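Local coordinates for homospermidine synthase (Legionella pneumophila subsp. pneumophila str. Philadelphia 1, PDB 2PH5), which binds NAD in a Rossmann-type domain and probably catalyses the formation of homospermidine, at residues Q67-P70 and Q71-L74; R184-N187 and A188-A192; Y388-A391 and T392-Q395. One frame throughout, in Å; residues are numbered along the deposited sequence.

Contact 1 (Q67-P70 and Q71-L74). With NAD (nicotinamide-adenine-dinucleotide), chain C.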
# COMPACT_ATOMS: atom_id res chain seq x y z
N GLN A 67 -20.77 -2.10 31.32
CA GLN A 67 -21.04 -2.83 30.09
C GLN A 67 -22.56 -2.99 29.94
O GLN A 67 -23.23 -3.50 30.84
CB GLN A 67 -20.36 -4.20 30.14
CG GLN A 67 -20.71 -5.13 28.99
CD GLN A 67 -20.02 -6.48 29.10
OE1 GLN A 67 -18.79 -6.55 29.10
NE2 GLN A 67 -20.80 -7.54 29.21
N ILE A 68 -23.10 -2.54 28.82
CA ILE A 68 -24.54 -2.64 28.57
C ILE A 68 -24.86 -3.97 27.92
O ILE A 68 -24.32 -4.31 26.87
CB ILE A 68 -25.03 -1.48 27.67
CG1 ILE A 68 -24.77 -0.13 28.37
CG2 ILE A 68 -26.51 -1.64 27.36
CD1 ILE A 68 -25.36 -0.04 29.77
N THR A 69 -25.76 -4.73 28.52
CA THR A 69 -26.11 -6.03 27.99
C THR A 69 -27.61 -6.13 27.77
O THR A 69 -28.36 -5.23 28.14
CB THR A 69 -25.70 -7.11 28.97
OG1 THR A 69 -26.45 -6.94 30.18
CG2 THR A 69 -24.22 -7.03 29.28
N PRO A 70 -28.06 -7.23 27.15
CA PRO A 70 -29.49 -7.42 26.92
C PRO A 70 -30.23 -7.59 28.25
O PRO A 70 -31.40 -7.22 28.39
CB PRO A 70 -29.53 -8.69 26.06
CG PRO A 70 -28.24 -8.59 25.29
CD PRO A 70 -27.26 -8.19 26.36
N GLN A 71 -29.52 -8.12 29.25
CA GLN A 71 -30.09 -8.35 30.58
C GLN A 71 -30.19 -7.12 31.50
O GLN A 71 -30.94 -7.16 32.48
CB GLN A 71 -29.31 -9.44 31.31
CG GLN A 71 -29.29 -10.82 30.65
CD GLN A 71 -28.44 -10.85 29.39
OE1 GLN A 71 -27.42 -10.17 29.30
NE2 GLN A 71 -28.85 -11.68 28.42
N ASN A 72 -29.45 -6.05 31.22
CA ASN A 72 -29.50 -4.85 32.07
C ASN A 72 -29.79 -3.53 31.39
O ASN A 72 -29.99 -2.52 32.06
CB ASN A 72 -28.18 -4.68 32.84
CG ASN A 72 -27.01 -4.31 31.93
OD1 ASN A 72 -27.19 -3.75 30.85
ND2 ASN A 72 -25.80 -4.61 32.39
N TYR A 73 -29.81 -3.52 30.06
CA TYR A 73 -30.03 -2.26 29.36
C TYR A 73 -31.34 -1.56 29.73
O TYR A 73 -31.38 -0.34 29.80
CB TYR A 73 -29.94 -2.46 27.84
CG TYR A 73 -31.22 -2.91 27.17
CD1 TYR A 73 -32.13 -1.98 26.66
CD2 TYR A 73 -31.49 -4.26 27.00
CE1 TYR A 73 -33.29 -2.40 26.00
CE2 TYR A 73 -32.64 -4.68 26.34
CZ TYR A 73 -33.53 -3.75 25.84
OH TYR A 73 -34.63 -4.20 25.15
N LEU A 74 -32.40 -2.33 29.97
CA LEU A 74 -33.68 -1.73 30.33
C LEU A 74 -33.61 -0.94 31.62
O LEU A 74 -34.22 0.12 31.73
CB LEU A 74 -34.77 -2.80 30.45
CG LEU A 74 -35.50 -3.16 29.15
CD1 LEU A 74 -36.65 -4.13 29.43
CD2 LEU A 74 -36.04 -1.90 28.50
PA NAD C . -15.13 2.98 19.26
O1A NAD C . -14.92 1.50 19.23
O2A NAD C . -13.92 3.86 19.25
O5B NAD C . -16.03 3.40 20.55
C5B NAD C . -17.22 2.69 20.86
C4B NAD C . -17.50 2.84 22.36
O4B NAD C . -18.66 2.09 22.62
C3B NAD C . -16.39 2.30 23.27
O3B NAD C . -15.97 3.32 24.19
C2B NAD C . -17.02 1.13 23.97
O2B NAD C . -16.56 0.89 25.28
C1B NAD C . -18.52 1.43 23.87
N9A NAD C . -19.40 0.26 23.84
C8A NAD C . -19.04 -0.99 23.29
N7A NAD C . -19.57 -2.01 24.00
C5A NAD C . -20.26 -1.45 25.02
C6A NAD C . -21.00 -2.01 26.06
N6A NAD C . -21.18 -3.32 26.21
N1A NAD C . -21.59 -1.14 26.96
C2A NAD C . -21.45 0.23 26.86
N3A NAD C . -20.73 0.81 25.84
C4A NAD C . -20.16 -0.05 24.95
O3 NAD C . -15.99 3.30 17.97
PN NAD C . -16.65 4.65 17.41
O1N NAD C . -16.29 4.74 15.97
O2N NAD C . -16.29 5.78 18.33
O5D NAD C . -18.13 4.12 17.61
C5D NAD C . -19.31 4.81 17.27
C4D NAD C . -19.74 4.23 15.94
O4D NAD C . -19.92 5.28 15.03
C3D NAD C . -19.97 2.93 15.20
O3D NAD C . -21.27 2.42 15.43
C2D NAD C . -19.73 3.35 13.76
O2D NAD C . -20.34 2.50 12.82
C1D NAD C . -20.23 4.79 13.74
N1N NAD C . -19.53 5.72 12.82
C2N NAD C . -20.23 6.37 11.83
C3N NAD C . -19.53 7.26 10.99
C7N NAD C . -20.21 8.03 9.91
O7N NAD C . -19.43 8.88 9.16
N7N NAD C . -21.49 7.93 9.67
C4N NAD C . -18.12 7.49 11.17
C5N NAD C . -17.44 6.79 12.19
C6N NAD C . -18.13 5.92 13.01
O HOH W 1 -33.00 -5.52 29.91
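Asn72 reaches back with its carboxamide to the backbone of Gln67 and Thr69, bracing the loop that follows strand 62-65 of the Rossmann-type sheet, where NAD places its adenine. Asn72 ND2 gives a nearly straight hydrogen bond to Gln67 O at 3.2 Å, lying in the planes of both the carbonyl and the amide. The other end of the same group is an acceptor: Thr69 N donates to Asn72 OD1 at 2.9 Å, coming in from above the carbonyl plane. One asparagine thus offers a donor and an acceptor to two peptide units of the loop, a task suited to a short amide. With chi1 at 69°, CG stands between the backbone N and carbonyl carbon of Asn72, which turns the amide back over the loop instead of outward. Asn72 is also the N-cap residue of helix 73-76, yet its side chain is spent on the loop and makes no capping bond.

At the helix start the main-chain bond is Tyr73 N to Thr69 O at 3.0 Å; the side chain of Thr69 adds a weak one, Asn72 N to Thr69 OG1. Beside them Ile68 CG2 packs on Tyr73 CB at 3.6 Å, the two side chains crossing at about a right angle. The phenol ring carries Pro70 O at its edge and meets Trp118 on the neighbouring loop; Ala98 and Leu102 of helix 96-106 also touch it.

The braced loop probably helps to hold the backbone of Ile68 beside the adenine. Ile68 CG1 lies 3.7 Å from NAD C2A, and Gln67 CG comes close to the exocyclic amine. The main chain reads the base twice: NAD N6A donates weakly to Ile68 O, and Ile68 N donates to NAD N1A at 2.8 Å and 170°.

Contact 2 (R184-N187 and A188-A192)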
# COMPACT_ATOMS: atom_id res chain seq x y z
N ARG A 184 -37.66 22.61 -5.25
CA ARG A 184 -36.92 21.62 -4.48
C ARG A 184 -37.84 20.41 -4.26
O ARG A 184 -38.86 20.52 -3.58
CB ARG A 184 -36.49 22.22 -3.14
CG ARG A 184 -35.28 21.54 -2.52
CD ARG A 184 -35.61 20.79 -1.25
NE ARG A 184 -35.95 21.68 -0.14
CZ ARG A 184 -35.14 22.62 0.35
NH1 ARG A 184 -35.54 23.38 1.37
NH2 ARG A 184 -33.94 22.81 -0.18
N PRO A 185 -37.48 19.25 -4.83
CA PRO A 185 -38.27 18.02 -4.69
C PRO A 185 -38.50 17.60 -3.25
O PRO A 185 -37.69 17.90 -2.37
CB PRO A 185 -37.45 17.00 -5.47
CG PRO A 185 -36.06 17.50 -5.34
CD PRO A 185 -36.21 18.98 -5.53
N LYS A 186 -39.61 16.92 -2.99
CA LYS A 186 -39.93 16.49 -1.64
C LYS A 186 -39.76 14.99 -1.44
O LYS A 186 -38.82 14.54 -0.78
CB LYS A 186 -41.36 16.88 -1.26
CG LYS A 186 -41.67 18.36 -1.41
CD LYS A 186 -42.21 18.67 -2.79
CE LYS A 186 -43.55 18.00 -3.02
NZ LYS A 186 -44.57 18.45 -2.02
N ASN A 187 -40.67 14.21 -1.99
CA ASN A 187 -40.61 12.77 -1.85
C ASN A 187 -39.42 12.18 -2.58
O ASN A 187 -38.76 12.86 -3.39
CB ASN A 187 -41.90 12.17 -2.39
CG ASN A 187 -42.13 12.56 -3.82
OD1 ASN A 187 -41.41 12.12 -4.71
ND2 ASN A 187 -43.13 13.40 -4.05
N ALA A 188 -39.15 10.91 -2.31
CA ALA A 188 -38.04 10.19 -2.94
C ALA A 188 -38.19 10.13 -4.46
O ALA A 188 -37.24 10.35 -5.20
CB ALA A 188 -37.94 8.79 -2.37
N ALA A 189 -39.41 9.82 -4.91
CA ALA A 189 -39.70 9.71 -6.34
C ALA A 189 -39.25 10.95 -7.11
O ALA A 189 -38.67 10.84 -8.19
CB ALA A 189 -41.20 9.49 -6.55
N GLU A 190 -39.51 12.13 -6.56
CA GLU A 190 -39.11 13.38 -7.20
C GLU A 190 -37.59 13.51 -7.25
O GLU A 190 -37.05 14.01 -8.24
CB GLU A 190 -39.71 14.59 -6.47
CG GLU A 190 -41.23 14.65 -6.49
CD GLU A 190 -41.76 16.00 -6.04
OE1 GLU A 190 -41.41 16.46 -4.93
OE2 GLU A 190 -42.55 16.60 -6.80
N TRP A 191 -36.91 13.06 -6.20
CA TRP A 191 -35.46 13.13 -6.17
C TRP A 191 -34.89 12.17 -7.20
O TRP A 191 -33.95 12.50 -7.92
CB TRP A 191 -34.92 12.77 -4.78
CG TRP A 191 -34.94 13.91 -3.82
CD1 TRP A 191 -35.68 14.01 -2.67
CD2 TRP A 191 -34.18 15.13 -3.91
NE1 TRP A 191 -35.43 15.21 -2.05
CE2 TRP A 191 -34.51 15.91 -2.79
CE3 TRP A 191 -33.25 15.62 -4.83
CZ2 TRP A 191 -33.95 17.17 -2.57
CZ3 TRP A 191 -32.69 16.88 -4.61
CH2 TRP A 191 -33.04 17.64 -3.49
N ALA A 192 -35.48 10.98 -7.27
CA ALA A 192 -35.05 9.97 -8.22
C ALA A 192 -35.26 10.51 -9.63
O ALA A 192 -34.39 10.40 -10.49
CB ALA A 192 -35.85 8.69 -8.02
O HOH W 2 -36.48 15.37 0.78
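An N-cap turn starts helix 188-197, with Asn187 as the cap and Pro185 and Trp191 packed alongside it. Asn187 OD1 accepts from Glu190 N at 2.7 Å, the donor tilted 21° from the carbonyl plane. Asparagine suits the place because its short amide can fold over the first turn: chi1 of 57° sets CG between the backbone N and the carbonyl carbon, pointing OD1 at the amide of Glu190. The glutamate answers in the other direction, since Lys186 N donates to Glu190 OE1 at 2.7 Å in a nearly straight bond. Lys186 bends its chain round the same oxygen, but NZ stays 4.7 Å from Glu190 OE1, so the attraction is probably only electrostatic.

Next to these bonds, the puckered ring of Pro185 sets CG over one face of the Trp191 six-membered ring in a CH-pi contact, while its CB packs on Glu190 CB at 3.5 Å. A water at the indole edge accepts from Trp191 NE1 and donates to Lys186 O.

Beyond the turn, Trp191 rests on Lys168 and Leu171 of helix 158-176 and meets Phe302, while Arg184 forms a salt bridge with Asp422 and lies against helix 423-430.

Contact 3 (Y388-A391 and T392-Q395)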
# COMPACT_ATOMS: atom_id res chain seq x y z
N TYR A 388 -9.74 17.64 20.44
CA TYR A 388 -10.07 16.22 20.40
C TYR A 388 -10.68 15.85 19.05
O TYR A 388 -11.61 15.05 18.97
CB TYR A 388 -11.06 15.90 21.52
CG TYR A 388 -10.64 16.47 22.85
CD1 TYR A 388 -9.52 15.98 23.51
CD2 TYR A 388 -11.33 17.54 23.43
CE1 TYR A 388 -9.09 16.53 24.72
CE2 TYR A 388 -10.90 18.11 24.64
CZ TYR A 388 -9.78 17.59 25.27
OH TYR A 388 -9.33 18.12 26.46
N ASN A 389 -10.15 16.45 17.99
CA ASN A 389 -10.65 16.22 16.65
C ASN A 389 -9.59 16.29 15.57
O ASN A 389 -8.64 17.08 15.65
CB ASN A 389 -11.73 17.26 16.32
CG ASN A 389 -13.12 16.80 16.69
OD1 ASN A 389 -13.73 15.97 16.00
ND2 ASN A 389 -13.65 17.34 17.78
N ASN A 390 -9.76 15.44 14.56
CA ASN A 390 -8.88 15.46 13.41
C ASN A 390 -9.85 15.76 12.27
O ASN A 390 -11.05 15.90 12.50
CB ASN A 390 -8.14 14.13 13.18
CG ASN A 390 -9.06 12.92 13.13
OD1 ASN A 390 -10.09 12.93 12.45
ND2 ASN A 390 -8.66 11.86 13.82
N ALA A 391 -9.33 15.89 11.05
CA ALA A 391 -10.15 16.19 9.90
C ALA A 391 -11.32 15.22 9.78
O ALA A 391 -12.47 15.63 9.59
CB ALA A 391 -9.30 16.16 8.64
N THR A 392 -11.03 13.93 9.90
CA THR A 392 -12.03 12.87 9.78
C THR A 392 -13.10 12.92 10.86
O THR A 392 -14.29 12.98 10.55
CB THR A 392 -11.36 11.47 9.82
OG1 THR A 392 -10.33 11.41 8.83
CG2 THR A 392 -12.38 10.37 9.55
N SER A 393 -12.69 12.88 12.12
CA SER A 393 -13.66 12.90 13.21
C SER A 393 -14.56 14.13 13.15
O SER A 393 -15.78 14.02 13.30
CB SER A 393 -12.96 12.83 14.57
OG SER A 393 -12.18 13.99 14.80
N LEU A 394 -13.96 15.30 12.91
CA LEU A 394 -14.73 16.54 12.86
C LEU A 394 -15.85 16.53 11.83
O LEU A 394 -16.90 17.13 12.04
CB LEU A 394 -13.83 17.75 12.61
CG LEU A 394 -14.55 19.10 12.75
CD1 LEU A 394 -15.26 19.14 14.11
CD2 LEU A 394 -13.56 20.27 12.64
N GLN A 395 -15.64 15.86 10.71
CA GLN A 395 -16.67 15.82 9.69
C GLN A 395 -17.82 14.93 10.15
O GLN A 395 -18.97 15.14 9.77
CB GLN A 395 -16.11 15.31 8.36
CG GLN A 395 -15.07 16.21 7.75
CD GLN A 395 -14.39 15.57 6.54
OE1 GLN A 395 -13.89 14.45 6.62
NE2 GLN A 395 -14.37 16.28 5.42
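Asn390 and Ser393 face each other across the first turn of helix 391-408, and their hydrogen bonds run both ways. Ser393 N donates to Asn390 OD1 at 2.6 Å, tilted 24° from the carbonyl plane. In return Asn390 N donates to Ser393 OG at 2.8 Å. Each side chain therefore accepts from the other residue's backbone N-H. Both put their polar branch between the backbone N and carbonyl carbon, with chi1 of 53° for Asn390 and 65° for Ser393; this folds the two groups inward over the turn. The serine hydroxyl has a further task: Ser393 OG donates to Asn389 OD1 at 2.8 Å, accepting one bond and giving another, which fixes the rotation of its proton. A residue with one small hydroxyl that can do both fits this spot.

The main chain continues the helical pattern. Leu394 N donates to Asn390 O at 3.0 Å, nearly along the carbonyl axis, and a weak bond from Gln395 N to Ala391 O follows.

Van der Waals contact here sets the leucine against polar groups. Leu394 CB rests 3.3 Å from Asn390 O, and the Leu394 and Asn389 side chains cross at about a right angle, CD1 lying near the amide; beyond, the leucine fits among Leu31, Ala382 and Ile385, as suits a branched aliphatic in a buried place.

The polar ends in this interior are satisfied from outside the turn. Asn390 ND2 donates to Thr225 O, Asn389 ND2 to Ala27 O and Pro387 O, Thr392 OG1 pairs with Asp357 and Gln211, and Gln395 NE2 donates to Ser375 OG. Such reciprocal bonding between an N-cap and the residue three further on is the classical capping box, here at the buried start of helix 391-408, beside helix 23-35 and close to the NAD site.

All three contacts lie where a loop runs into a helix, each with an asparagine at the N-cap, but the caps are spent differently. Contact 1, a surface contact in the NAD-binding domain, turns its amide to the loop and presents main-chain atoms to the cofactor. Contacts 2 and 3 fall in the C-terminal saccharopine-dehydrogenase-like part of the chain, on opposite sides of its centre, and both use the amide to cap. Contact 2 is on the surface, far from the NAD site, and mixes charge, water and an indole face; contact 3 is buried, and its polar groups are met by protein partners. Contacts 1 and 3 do not touch, their nearest atoms about 22 Å apart, though both lie near NAD.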